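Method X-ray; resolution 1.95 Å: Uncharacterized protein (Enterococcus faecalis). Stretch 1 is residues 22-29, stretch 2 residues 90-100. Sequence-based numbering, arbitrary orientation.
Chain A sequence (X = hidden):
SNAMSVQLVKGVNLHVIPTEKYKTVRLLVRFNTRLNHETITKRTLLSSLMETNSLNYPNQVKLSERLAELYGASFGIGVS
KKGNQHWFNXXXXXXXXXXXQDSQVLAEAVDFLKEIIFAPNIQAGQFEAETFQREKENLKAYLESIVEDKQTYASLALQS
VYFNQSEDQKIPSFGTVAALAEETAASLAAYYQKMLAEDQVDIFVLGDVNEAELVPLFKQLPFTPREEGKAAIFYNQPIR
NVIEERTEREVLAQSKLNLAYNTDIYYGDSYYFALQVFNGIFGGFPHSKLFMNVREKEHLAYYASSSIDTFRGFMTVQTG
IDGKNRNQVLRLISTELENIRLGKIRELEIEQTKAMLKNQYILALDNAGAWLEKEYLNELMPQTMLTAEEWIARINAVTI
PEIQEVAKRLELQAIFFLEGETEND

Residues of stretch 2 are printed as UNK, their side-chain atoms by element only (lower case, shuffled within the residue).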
ATOM      1  N   TYR A  22      -0.336 -22.293 -11.735  1.00 33.92           N
ATOM      2  CA  TYR A  22      -1.048 -22.519 -10.460  1.00 34.15           C
ATOM      3  C   TYR A  22      -2.188 -23.523 -10.534  1.00 33.46           C
ATOM      4  O   TYR A  22      -2.777 -23.717 -11.588  1.00 33.66           O
ATOM      5  CB  TYR A  22      -1.576 -21.198  -9.914  1.00 34.36           C
ATOM      6  CG  TYR A  22      -0.477 -20.160  -9.822  1.00 36.45           C
ATOM      7  CD1 TYR A  22       0.525 -20.256  -8.840  1.00 38.14           C
ATOM      8  CD2 TYR A  22      -0.416 -19.102 -10.733  1.00 36.35           C
ATOM      9  CE1 TYR A  22       1.555 -19.308  -8.759  1.00 39.55           C
ATOM     10  CE2 TYR A  22       0.610 -18.155 -10.668  1.00 37.17           C
ATOM     11  CZ  TYR A  22       1.591 -18.267  -9.688  1.00 38.14           C
ATOM     12  OH  TYR A  22       2.606 -17.337  -9.623  1.00 37.88           O
ATOM     13  N   LYS A  23      -2.518 -24.126  -9.392  1.00 32.55           N
ATOM     14  CA  LYS A  23      -3.618 -25.089  -9.293  1.00 32.34           C
ATOM     15  C   LYS A  23      -4.885 -24.391  -8.797  1.00 32.09           C
ATOM     16  O   LYS A  23      -5.954 -24.997  -8.718  1.00 32.26           O
ATOM     17  CB  LYS A  23      -3.241 -26.232  -8.337  1.00 32.08           C
ATOM     18  CG  LYS A  23      -2.030 -27.034  -8.772  1.00 31.28           C
ATOM     19  CD  LYS A  23      -1.788 -28.191  -7.811  1.00 30.27           C
ATOM     20  CE  LYS A  23      -0.458 -28.827  -8.070  1.00 31.69           C
ATOM     21  NZ  LYS A  23      -0.468 -29.623  -9.327  1.00 30.35           N
ATOM     22  N   THR A  24      -4.748 -23.122  -8.431  1.00 32.03           N
ATOM     23  CA  THR A  24      -5.884 -22.321  -8.019  1.00 32.01           C
ATOM     24  C   THR A  24      -6.033 -21.127  -8.942  1.00 31.79           C
ATOM     25  O   THR A  24      -5.142 -20.838  -9.750  1.00 30.39           O
ATOM     26  CB  THR A  24      -5.719 -21.760  -6.601  1.00 32.24           C
ATOM     27  OG1 THR A  24      -4.564 -20.905  -6.565  1.00 34.45           O
ATOM     28  CG2 THR A  24      -5.598 -22.899  -5.564  1.00 32.87           C
ATOM     29  N   VAL A  25      -7.151 -20.422  -8.761  1.00 31.49           N
ATOM     30  CA  VAL A  25      -7.513 -19.256  -9.555  1.00 31.83           C
ATOM     31  C   VAL A  25      -7.682 -18.092  -8.578  1.00 32.42           C
ATOM     32  O   VAL A  25      -8.404 -18.208  -7.592  1.00 32.46           O
ATOM     33  CB  VAL A  25      -8.800 -19.488 -10.326  1.00 31.76           C
ATOM     34  CG1 VAL A  25      -9.204 -18.220 -11.088  1.00 31.02           C
ATOM     35  CG2 VAL A  25      -8.619 -20.664 -11.313  1.00 32.33           C
ATOM     36  N   ARG A  26      -6.951 -17.004  -8.814  1.00 32.38           N
ATOM     37  CA  ARG A  26      -7.062 -15.837  -7.967  1.00 33.26           C
ATOM     38  C   ARG A  26      -7.980 -14.877  -8.679  1.00 33.47           C
ATOM     39  O   ARG A  26      -7.901 -14.727  -9.914  1.00 32.05           O
ATOM     40  CB  ARG A  26      -5.713 -15.169  -7.813  1.00 33.97           C
ATOM     41  CG  ARG A  26      -4.622 -16.093  -7.425  1.00 36.84           C
ATOM     42  CD  ARG A  26      -4.323 -15.942  -5.975  1.00 41.71           C
ATOM     43  NE  ARG A  26      -3.372 -16.956  -5.534  1.00 43.30           N
ATOM     44  CZ  ARG A  26      -3.179 -17.261  -4.255  1.00 47.24           C
ATOM     45  NH1 ARG A  26      -3.872 -16.597  -3.319  1.00 46.92           N
ATOM     46  NH2 ARG A  26      -2.312 -18.219  -3.921  1.00 44.82           N
ATOM     47  N   LEU A  27      -8.826 -14.222  -7.892  1.00 33.55           N
ATOM     48  CA  LEU A  27      -9.701 -13.171  -8.369  1.00 33.21           C
ATOM     49  C   LEU A  27      -9.483 -11.925  -7.535  1.00 33.86           C
ATOM     50  O   LEU A  27      -9.312 -11.998  -6.297  1.00 33.96           O
ATOM     51  CB  LEU A  27     -11.173 -13.577  -8.248  1.00 33.87           C
ATOM     52  CG  LEU A  27     -11.698 -14.780  -9.040  1.00 37.51           C
ATOM     53  CD1 LEU A  27     -11.475 -16.047  -8.238  1.00 37.72           C
ATOM     54  CD2 LEU A  27     -13.173 -14.577  -9.294  1.00 41.49           C
ATOM     55  N   LEU A  28      -9.492 -10.780  -8.217  1.00 32.84           N
ATOM     56  CA  LEU A  28      -9.340  -9.479  -7.564  1.00 32.77           C
ATOM     57  C   LEU A  28     -10.324  -8.536  -8.189  1.00 33.19           C
ATOM     58  O   LEU A  28     -10.335  -8.370  -9.420  1.00 32.52           O
ATOM     59  CB  LEU A  28      -7.913  -8.959  -7.710  1.00 32.38           C
ATOM     60  CG  LEU A  28      -7.635  -7.496  -7.319  1.00 34.58           C
ATOM     61  CD1 LEU A  28      -7.790  -7.250  -5.781  1.00 32.35           C
ATOM     62  CD2 LEU A  28      -6.239  -7.139  -7.839  1.00 35.07           C
ATOM     63  N   VAL A  29     -11.177  -7.944  -7.353  1.00 33.92           N
ATOM     64  CA  VAL A  29     -11.997  -6.828  -7.784  1.00 32.59           C
ATOM     65  C   VAL A  29     -11.460  -5.569  -7.092  1.00 33.98           C
ATOM     66  O   VAL A  29     -11.478  -5.477  -5.836  1.00 32.90           O
ATOM     67  CB  VAL A  29     -13.462  -7.032  -7.440  1.00 33.60           C
ATOM     68  CG1 VAL A  29     -14.319  -5.916  -8.080  1.00 32.20           C
ATOM     69  CG2 VAL A  29     -13.929  -8.427  -7.910  1.00 33.71           C
ATOM     70  N   UNK A  90     -11.132  -6.544  -3.217  1.00 32.50           N
ATOM     71  CA  UNK A  90     -11.833  -7.776  -2.833  1.00 31.24           C
ATOM     72  C   UNK A  90     -11.086  -8.898  -3.512  1.00 32.75           C
ATOM     73  O   UNK A  90     -10.918  -8.900  -4.739  1.00 32.53           O
ATOM     74  c   UNK A  90     -13.994  -9.108  -3.009  1.00 27.79           C
ATOM     75  c   UNK A  90     -15.435  -6.361  -3.373  1.00 32.05           C
ATOM     76  c   UNK A  90     -13.291  -7.771  -3.317  1.00 32.53           C
ATOM     77  c   UNK A  90     -14.056  -6.586  -2.697  1.00 30.76           C
ATOM     78  N   UNK A  91     -10.613  -9.839  -2.700  1.00 32.57           N
ATOM     79  CA  UNK A  91      -9.761 -10.924  -3.193  1.00 33.17           C
ATOM     80  C   UNK A  91     -10.414 -12.262  -2.898  1.00 33.97           C
ATOM     81  O   UNK A  91     -11.038 -12.427  -1.833  1.00 32.13           O
ATOM     82  o   UNK A  91      -7.739  -9.643  -2.738  1.00 37.13           O
ATOM     83  c   UNK A  91      -8.417 -10.871  -2.448  1.00 33.87           C
ATOM     84  N   UNK A  92     -10.209 -13.220  -3.813  1.00 34.05           N
ATOM     85  CA  UNK A  92     -10.621 -14.600  -3.631  1.00 35.94           C
ATOM     86  C   UNK A  92      -9.587 -15.522  -4.246  1.00 34.58           C
ATOM     87  O   UNK A  92      -8.969 -15.195  -5.279  1.00 34.60           O
ATOM     88 se   UNK A  92     -14.754 -15.111  -4.559  0.85 42.60          SE
ATOM     89  c   UNK A  92     -11.938 -14.887  -4.336  1.00 35.72           C
ATOM     90  c   UNK A  92     -13.161 -14.456  -3.628  1.00 39.90           C
ATOM     91  c   UNK A  92     -15.014 -16.839  -3.812  1.00 38.78           C
ATOM     92  N   UNK A  93      -9.425 -16.682  -3.619  1.00 33.13           N
ATOM     93  CA  UNK A  93      -8.601 -17.794  -4.130  1.00 32.44           C
ATOM     94  C   UNK A  93      -9.527 -19.025  -4.127  1.00 32.41           C
ATOM     95  O   UNK A  93     -10.196 -19.315  -3.116  1.00 32.04           O
ATOM     96  n   UNK A  93      -6.101 -18.818  -5.163  1.00 29.56           N
ATOM     97  o   UNK A  93      -5.560 -19.611  -3.114  1.00 35.77           O
ATOM     98  c   UNK A  93      -6.273 -18.888  -3.845  1.00 34.48           C
ATOM     99  c   UNK A  93      -7.376 -17.994  -3.222  1.00 31.88           C
ATOM    100  N   UNK A  94      -9.622 -19.698  -5.265  1.00 32.60           N
ATOM    101  CA  UNK A  94     -10.452 -20.896  -5.429  1.00 33.26           C
ATOM    102  C   UNK A  94      -9.668 -21.986  -6.132  1.00 33.13           C
ATOM    103  O   UNK A  94      -8.764 -21.704  -6.943  1.00 33.97           O
ATOM    104  c   UNK A  94     -11.718 -20.583  -6.265  1.00 34.07           C
ATOM    105  c   UNK A  94     -12.519 -19.500  -5.574  1.00 34.85           C
ATOM    106  c   UNK A  94     -11.323 -20.117  -7.677  1.00 32.91           C
ATOM    107  c   UNK A  94     -12.485 -19.688  -8.531  1.00 35.10           C
ATOM    108  N   UNK A  95     -10.007 -23.234  -5.833  1.00 32.83           N
ATOM    109  CA  UNK A  95      -9.354 -24.365  -6.477  1.00 32.10           C
ATOM    110  C   UNK A  95      -9.898 -24.456  -7.897  1.00 31.72           C
ATOM    111  O   UNK A  95     -11.080 -24.248  -8.105  1.00 31.64           O
ATOM    112  c   UNK A  95      -9.648 -25.687  -5.744  1.00 33.42           C
ATOM    113  c   UNK A  95      -9.022 -26.831  -6.480  1.00 30.46           C
ATOM    114  c   UNK A  95      -9.163 -25.667  -4.263  1.00 32.99           C
ATOM    115  N   UNK A  96      -9.037 -24.739  -8.865  1.00 32.20           N
ATOM    116  CA  UNK A  96      -9.450 -24.872 -10.285  1.00 32.43           C
ATOM    117  C   UNK A  96     -10.351 -26.109 -10.480  1.00 32.38           C
ATOM    118  O   UNK A  96     -10.153 -27.134  -9.802  1.00 31.78           O
ATOM    119  n   UNK A  96      -8.102 -23.721 -13.286  1.00 31.48           N
ATOM    120  c   UNK A  96      -8.506 -24.841 -12.649  1.00 32.45           C
ATOM    121  c   UNK A  96      -8.199 -24.933 -11.161  1.00 31.96           C
ATOM    122  o   UNK A  96      -9.102 -25.756 -13.218  1.00 30.69           O
ATOM    123  N   UNK A  97     -11.341 -26.018 -11.377  1.00 33.24           N
ATOM    124  CA  UNK A  97     -12.233 -27.167 -11.705  1.00 34.91           C
ATOM    125  C   UNK A  97     -11.481 -28.462 -12.007  1.00 35.45           C
ATOM    126  O   UNK A  97     -11.999 -29.555 -11.771  1.00 34.67           O
ATOM    127  c   UNK A  97     -14.276 -25.920 -12.587  1.00 37.89           C
ATOM    128  o   UNK A  97     -14.463 -24.972 -13.383  1.00 41.36           O
ATOM    129  c   UNK A  97     -13.143 -26.876 -12.914  1.00 34.94           C
ATOM    130  o   UNK A  97     -14.988 -26.110 -11.556  1.00 36.22           O
ATOM    131  N   UNK A  98     -10.269 -28.326 -12.538  1.00 36.58           N
ATOM    132  CA  UNK A  98      -9.440 -29.478 -12.892  1.00 38.46           C
ATOM    133  C   UNK A  98      -9.210 -30.404 -11.689  1.00 38.54           C
ATOM    134  O   UNK A  98      -9.091 -31.620 -11.854  1.00 38.59           O
ATOM    135  c   UNK A  98      -6.281 -31.747 -15.097  1.00 45.83           C
ATOM    136  c   UNK A  98      -8.113 -29.014 -13.523  1.00 39.34           C
ATOM    137  n   UNK A  98      -5.584 -31.661 -13.978  1.00 45.91           N
ATOM    138  n   UNK A  98      -7.240 -30.833 -15.063  1.00 46.03           N
ATOM    139  c   UNK A  98      -7.167 -30.132 -13.874  1.00 42.49           C
ATOM    140  c   UNK A  98      -6.111 -30.654 -13.199  1.00 44.75           C
ATOM    141  N   UNK A  99      -9.205 -29.837 -10.485  1.00 38.55           N
ATOM    142  CA  UNK A  99      -8.886 -30.602  -9.273  1.00 39.56           C
ATOM    143  C   UNK A  99     -10.113 -30.993  -8.470  1.00 40.47           C
ATOM    144  O   UNK A  99      -9.990 -31.589  -7.393  1.00 40.40           O
ATOM    145  c   UNK A  99      -4.192 -29.324 -10.514  1.00 40.36           C
ATOM    146  c   UNK A  99      -7.886 -29.823  -8.397  1.00 39.67           C
ATOM    147  c   UNK A  99      -6.577 -29.638  -9.108  1.00 38.95           C
ATOM    148  o   UNK A  99      -3.015 -29.143 -11.202  1.00 40.61           O
ATOM    149  c   UNK A  99      -4.443 -30.519  -9.856  1.00 39.95           C
ATOM    150  c   UNK A  99      -5.119 -28.296 -10.488  1.00 38.00           C
ATOM    151  c   UNK A  99      -6.302 -28.460  -9.792  1.00 38.76           C
ATOM    152  c   UNK A  99      -5.641 -30.668  -9.154  1.00 39.41           C
ATOM    153  N   UNK A 100     -11.288 -30.661  -9.010  1.00 40.85           N
ATOM    154  CA  UNK A 100     -12.560 -30.924  -8.360  1.00 41.32           C
ATOM    155  C   UNK A 100     -13.410 -31.918  -9.175  1.00 43.00           C
ATOM    156  O   UNK A 100     -13.152 -32.154 -10.370  1.00 42.99           O
ATOM    157  c   UNK A 100     -12.504 -28.471  -7.448  1.00 38.88           C
ATOM    158  c   UNK A 100     -13.300 -29.602  -8.131  1.00 40.67           C
ATOM    159  c   UNK A 100     -12.273 -28.774  -5.985  1.00 41.00           C
ATOM    160  c   UNK A 100     -13.230 -27.145  -7.563  1.00 38.91           C
TER
HETATM  161  O   HOH W   1      -5.692 -22.408 -12.064  1.00 30.83           O

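Position 90 carries four side-chain carbons, forked at the first, with one arm two carbons long. Its CB lies 4.2 Å from CB of Val29, and the backbones pair in both directions: Val29 N to O of position 90 and N of position 90 to Val29 O, each 2.8 Å. This is Ile90, a beta-branched residue at home in a strand and apolar enough for its buried place.

Position 91 has one carbon and then one oxygen, the oxygen 3.9 Å from Leu28 CD1. It is Ser91, small and polar at a partly exposed position, on the same face of the sheet as the buried Leu28. In this non-hydrogen-bonded pair its CA approaches Leu27 O at 3.3 Å, a CA-H...O contact.

Position 92 has an unbranched chain of two carbons, a selenium and a last carbon. Its CB rests 4.1 Å from Leu27 CD1, while the flexible end leads away from stretch 1. Selenium identifies selenomethionine, Met92, a long apolar chain suited to a buried site. Leu27 N donates to Met92 O at 2.8 Å, and Met92 N to Leu27 O at 2.9 Å.

Position 93 shows two carbons, the second bearing one oxygen and one nitrogen, and the nitrogen lies 2.9 Å from Thr24 OG1. This short amide is Asn93. Its ND2 donates to Thr24 OG1 and weakly to Val25 O at 3.4 Å. That nitrogen also lies over one face of the Arg26 guanidinium, 3.3 Å from Arg26 NE, but both are donors, so this is packing without a hydrogen bond. The amide suits a partly exposed site with acceptors on the neighbouring strand.

Position 94 again has four carbons forked at the first, one arm being two carbons long. Its carbons lie against Val25 and Leu27. It is Ile94, apolar like its neighbours, with CG1 3.7 Å from Val25 CB and CD1 3.8 Å from Leu27 CD1. Val25 N donates to Ile94 O at 2.7 Å, and Ile94 N to Val25 O at 3.0 Å.

Position 95 is one carbon carrying two more. Its CA-to-CB bond points away from stretch 1, though its CA lies 4.1 Å from Thr24 CG2. It is Val95, whose beta-branching favours a strand.

Position 96 has two carbons, the second with one oxygen and one nitrogen, and its backbone N donates to Lys23 O at 3.1 Å. It is Asn96. ND2 gives a proton to a water at 3.0 Å that also bonds Thr24 O, and OD1 accepts from N of position 98 at 2.9 Å, steadying the turn.

Position 97, two carbons and two oxygens, points away and touches nothing on stretch 1; it is Asp97, polar at a partly exposed site. Position 98, one carbon and a five-membered ring with two nitrogens, also out of contact, is His98, polar and exposed. Position 99, a six-carbon ring bearing an oxygen 3.2 Å from Lys23 NZ, is Tyr99, long enough for its OH to accept from that amine. Position 100, four carbons forked at the second, is Leu100, beyond reach, so no contact here explains its type.

The contact is thus an antiparallel ladder, sealed by aliphatic side chains on the Val25, Leu27 and Val29 face and extended by polar bonds at Thr24 and Lys23.

Stretch 2, residues 90-100: ISMNIVNDHYL
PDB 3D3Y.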